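CaaX farnesyltransferase alpha subunit Ram2 (Aspergillus fumigatus, PDB 4L9P) forms the alpha subunit of a heterodimer that probably transfers a farnesyl group from farnesyl diphosphate to the cysteine of proteins ending in a CaaX motif. Local coordinates at residues P140-P143 / P144-D148; Q184-E187 / A188-A192. The protein carries 1 engineered substitution. One frame throughout, in Å; residues are numbered along the deposited sequence.

Interaction 1. Residues P140-P143 / P144-D148. With EDO (1,2-ethanediol), chain E.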
# COMPACT_ATOMS: atom_id res chain seq x y z
N PRO A 140 25.71 1.67 21.31
CA PRO A 140 26.51 2.68 20.62
C PRO A 140 27.00 2.23 19.27
O PRO A 140 27.25 3.06 18.38
CB PRO A 140 27.70 2.94 21.58
CG PRO A 140 27.73 1.69 22.50
CD PRO A 140 26.27 1.25 22.62
N THR A 141 27.12 0.91 19.11
CA THR A 141 27.56 0.35 17.83
C THR A 141 26.68 -0.86 17.53
O THR A 141 25.96 -1.35 18.41
CB THR A 141 29.03 -0.13 17.87
OG1 THR A 141 29.22 -1.07 18.93
CG2 THR A 141 29.98 1.08 17.98
N LEU A 142 26.80 -1.33 16.30
CA LEU A 142 26.01 -2.48 15.84
C LEU A 142 26.26 -3.66 16.79
O LEU A 142 27.43 -4.13 16.94
CB LEU A 142 26.55 -2.83 14.43
CG LEU A 142 25.90 -4.08 13.84
CD1 LEU A 142 24.38 -3.93 13.60
CD2 LEU A 142 26.61 -4.46 12.55
N PRO A 143 25.22 -4.23 17.38
CA PRO A 143 25.45 -5.40 18.26
C PRO A 143 25.98 -6.58 17.45
O PRO A 143 25.64 -6.79 16.26
CB PRO A 143 24.05 -5.67 18.84
CG PRO A 143 23.38 -4.33 18.84
CD PRO A 143 23.84 -3.68 17.53
N PRO A 144 26.81 -7.42 18.07
CA PRO A 144 27.54 -8.43 17.34
C PRO A 144 26.74 -9.54 16.73
O PRO A 144 27.31 -10.20 15.91
CB PRO A 144 28.57 -9.01 18.38
CG PRO A 144 28.28 -8.42 19.59
CD PRO A 144 27.32 -7.23 19.46
N ARG A 145 25.49 -9.75 17.13
CA ARG A 145 24.72 -10.84 16.50
C ARG A 145 23.40 -10.28 15.95
O ARG A 145 22.48 -11.04 15.63
CB ARG A 145 24.44 -11.95 17.53
CG ARG A 145 25.74 -12.72 17.89
CD ARG A 145 26.28 -13.48 16.66
NE ARG A 145 27.47 -14.29 16.99
CZ ARG A 145 28.72 -13.81 16.96
NH1 ARG A 145 28.93 -12.53 16.69
NH2 ARG A 145 29.71 -14.67 17.23
N GLU A 146 23.35 -8.99 15.77
CA GLU A 146 22.11 -8.37 15.23
C GLU A 146 21.93 -8.79 13.77
O GLU A 146 20.77 -9.16 13.36
CB GLU A 146 22.24 -6.83 15.30
CG GLU A 146 21.02 -6.09 14.73
CD GLU A 146 19.78 -6.24 15.57
OE1 GLU A 146 19.78 -6.94 16.61
OE2 GLU A 146 18.71 -5.72 15.16
N GLN A 147 22.94 -8.72 12.91
CA GLN A 147 22.77 -9.14 11.48
C GLN A 147 22.38 -10.62 11.41
O GLN A 147 21.50 -11.01 10.60
CB GLN A 147 24.04 -8.82 10.67
CG GLN A 147 24.25 -7.31 10.49
CD GLN A 147 25.63 -6.99 10.03
OE1 GLN A 147 26.61 -7.58 10.50
NE2 GLN A 147 25.76 -6.05 9.08
N ASP A 148 22.94 -11.46 12.26
CA ASP A 148 22.57 -12.87 12.25
C ASP A 148 21.10 -13.07 12.63
O ASP A 148 20.44 -13.96 12.07
CB ASP A 148 23.44 -13.66 13.27
CG ASP A 148 24.80 -14.01 12.72
OD1 ASP A 148 25.17 -13.58 11.62
OD2 ASP A 148 25.53 -14.73 13.41
C1 EDO E . 23.64 -9.19 20.60
O1 EDO E . 23.77 -9.02 19.18
C2 EDO E . 24.42 -10.36 21.19
O2 EDO E . 25.82 -10.20 20.86
O HOH W 1 25.68 -7.93 13.71
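The side-chain amide of Gln147 offers one flat face to Leu142, whose CD2 methyl stands almost directly over the amide carbon, with CD2 to Gln147 CD at 3.7 Å; the two side chains cross at about a right angle. Water 1 lies on the same side of the amide plane and gives OE1 a weak bond, while NE2 is held by Glu182. The guanidinium of Arg145 is used in its own plane: NH1 donates to Pro144 O at 2.9 Å, and the bend at chi2 (-65°) brings NH1 back over the carbonyl of the preceding residue, above its plane. With CG anti to its nitrogen (chi1 175°), Leu142 also places CD1 4.0 Å from Glu146 CB, so one methyl serves Glu146 and the other Gln147.

The backbone makes a beta turn with Pro144 at its second position. Glu146 N donates to Pro143 O over 3.2 Å, nearly straight at 167° but well out of the carbonyl plane. Water 1 also donates to Pro143 O, at 2.8 Å, and accepts from Gln147 N at 3.0 Å, extending the turn into the helix that Arg145 opens from the N-cap position. The N-H of Arg145 meets O1 of a 1,2-ethanediol molecule, probably from the crystallisation liquor, at 2.8 Å.

A proline-rich approach turning directly into a helix thus lays Leu142 and Pro143 against it. Glu146 points its carboxylate inward to Arg129 and Tyr166, a charged and a hydroxyl partner that would probably favour its ionised form. Leu142 reaches Leu170 and Phe174 of helix 161-174, and Pro143 meets Met133 of helix 123-133, placing the start of helix 146-156 between these two neighbours.

Interaction 2. Residues Q184-E187 / A188-A192; sequences QDVE and ALLKA
Helix 180-192, part of a prenyltransferase alpha-subunit repeat, carries this contact along its last two turns, where Leu189 and Leu190 lie back over the residues one turn earlier. On one flank Val186 and Leu190 lie side by side and point the same way, and Val186 CG1 meets Leu190 CD1 at 3.9 Å. Leu190 has its CG opposite the carbonyl carbon (chi1 -67°), which brings CG back along the helix to 3.4 Å from Val186 O and leads CD1 to the valine methyl. Leu189 folds in the same manner over the preceding turn, its CD1 resting 3.4 Å from Asp185 O.

Four i to i+4 backbone bonds run beneath these side chains, from the N-H groups of Ala188, Leu189, Leu190 and Lys191 to the carbonyl oxygens of Gln184, Asp185, Val186 and Glu187 in turn; that from Leu190 N to Val186 O spans 2.8 Å. With CG of Leu189 and of Leu190 close against them, the carbonyl oxygens of Asp185 and Val186 are covered as well as bonded.

The helix is amphipathic. Asp185 is buried, yet its two carboxylate oxygens are shared between Arg167 and Arg181, a double pairing that probably keeps it ionised. Glu187 sends its extended chain to Arg203, while Gln184, Ala188 and Lys191 line the solvent side. Val186 and Leu190 pack on helix 197-208, and Leu189 sits on Met151 and Phe154 of helix 146-156. One apolar flank for the following helix and another for an earlier one is the layout of an element in a solenoid of stacked helical hairpins, the TPR-related fold of the prenyltransferase alpha subunit.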
# COMPACT_ATOMS: atom_id res chain seq x y z
N GLN A 184 27.31 -9.21 1.81
CA GLN A 184 27.37 -10.66 1.83
C GLN A 184 26.00 -11.27 2.09
O GLN A 184 25.64 -12.30 1.46
CB GLN A 184 28.34 -11.11 2.94
CG GLN A 184 28.35 -12.62 3.19
CD GLN A 184 29.31 -12.96 4.32
OE1 GLN A 184 30.42 -12.39 4.41
NE2 GLN A 184 28.84 -13.81 5.24
N ASP A 185 25.21 -10.66 2.98
CA ASP A 185 23.88 -11.24 3.27
C ASP A 185 22.95 -11.05 2.06
O ASP A 185 22.20 -11.98 1.73
CB ASP A 185 23.29 -10.60 4.54
CG ASP A 185 23.99 -11.07 5.80
OD1 ASP A 185 24.93 -11.93 5.74
OD2 ASP A 185 23.62 -10.56 6.87
N VAL A 186 23.04 -9.91 1.38
CA VAL A 186 22.27 -9.76 0.13
C VAL A 186 22.69 -10.82 -0.88
O VAL A 186 21.83 -11.46 -1.49
CB VAL A 186 22.53 -8.34 -0.44
CG1 VAL A 186 22.27 -8.27 -1.96
CG2 VAL A 186 21.72 -7.31 0.29
N GLU A 187 24.00 -11.06 -1.03
CA GLU A 187 24.47 -12.05 -2.00
C GLU A 187 24.07 -13.47 -1.61
O GLU A 187 23.78 -14.30 -2.49
CB GLU A 187 26.00 -11.88 -2.27
CG GLU A 187 26.14 -10.54 -3.07
CD GLU A 187 27.49 -10.20 -3.52
OE1 GLU A 187 28.44 -10.87 -3.04
OE2 GLU A 187 27.60 -9.23 -4.30
N ALA A 188 24.04 -13.79 -0.32
CA ALA A 188 23.58 -15.12 0.07
C ALA A 188 22.11 -15.29 -0.28
O ALA A 188 21.68 -16.37 -0.71
CB ALA A 188 23.79 -15.33 1.56
N LEU A 189 21.29 -14.24 -0.05
CA LEU A 189 19.85 -14.32 -0.35
C LEU A 189 19.69 -14.41 -1.87
O LEU A 189 18.77 -15.16 -2.32
CB LEU A 189 19.15 -13.10 0.23
CG LEU A 189 19.05 -13.26 1.78
CD1 LEU A 189 18.86 -11.88 2.43
CD2 LEU A 189 17.91 -14.22 2.16
N LEU A 190 20.52 -13.71 -2.64
CA LEU A 190 20.37 -13.79 -4.11
C LEU A 190 20.92 -15.09 -4.69
O LEU A 190 20.51 -15.53 -5.74
CB LEU A 190 20.98 -12.56 -4.77
CG LEU A 190 20.25 -11.27 -4.46
CD1 LEU A 190 21.00 -10.14 -5.14
CD2 LEU A 190 18.77 -11.35 -4.96
N LYS A 191 21.88 -15.72 -3.99
CA LYS A 191 22.29 -17.06 -4.41
C LYS A 191 21.12 -18.03 -4.17
O LYS A 191 20.84 -18.89 -5.05
CB LYS A 191 23.56 -17.46 -3.62
CG LYS A 191 24.04 -18.85 -3.99
CD LYS A 191 25.41 -19.12 -3.35
CE LYS A 191 25.85 -20.49 -3.81
NZ LYS A 191 25.19 -21.38 -2.86
N ALA A 192 20.44 -17.94 -3.02
CA ALA A 192 19.34 -18.85 -2.73
C ALA A 192 18.17 -18.58 -3.69
O ALA A 192 17.51 -19.54 -4.10
CB ALA A 192 18.88 -18.65 -1.27

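Overall arrangement
Interaction 1 sits at the start of helix 146-156 and interaction 2 at the end of helix 180-192, their centres about 19 Å apart. Both are partly buried: Glu146 and Gln147 lie inside while Pro144 and Arg145 are exposed, and in interaction 2 one flank of the helix is buried and the other open. The first depends on a proline turn, a bridging water and a methyl laid on an amide; the second is regular helix with leucine-valine packing. The two helices touch directly, Gln147 CB lying 4.2 Å from Asp185 OD2. Arginines also link them: Arg181 pairs with Asp148 and Asp185, and Arg167 of helix 161-174 packs on Gln147 while bridging to Asp185.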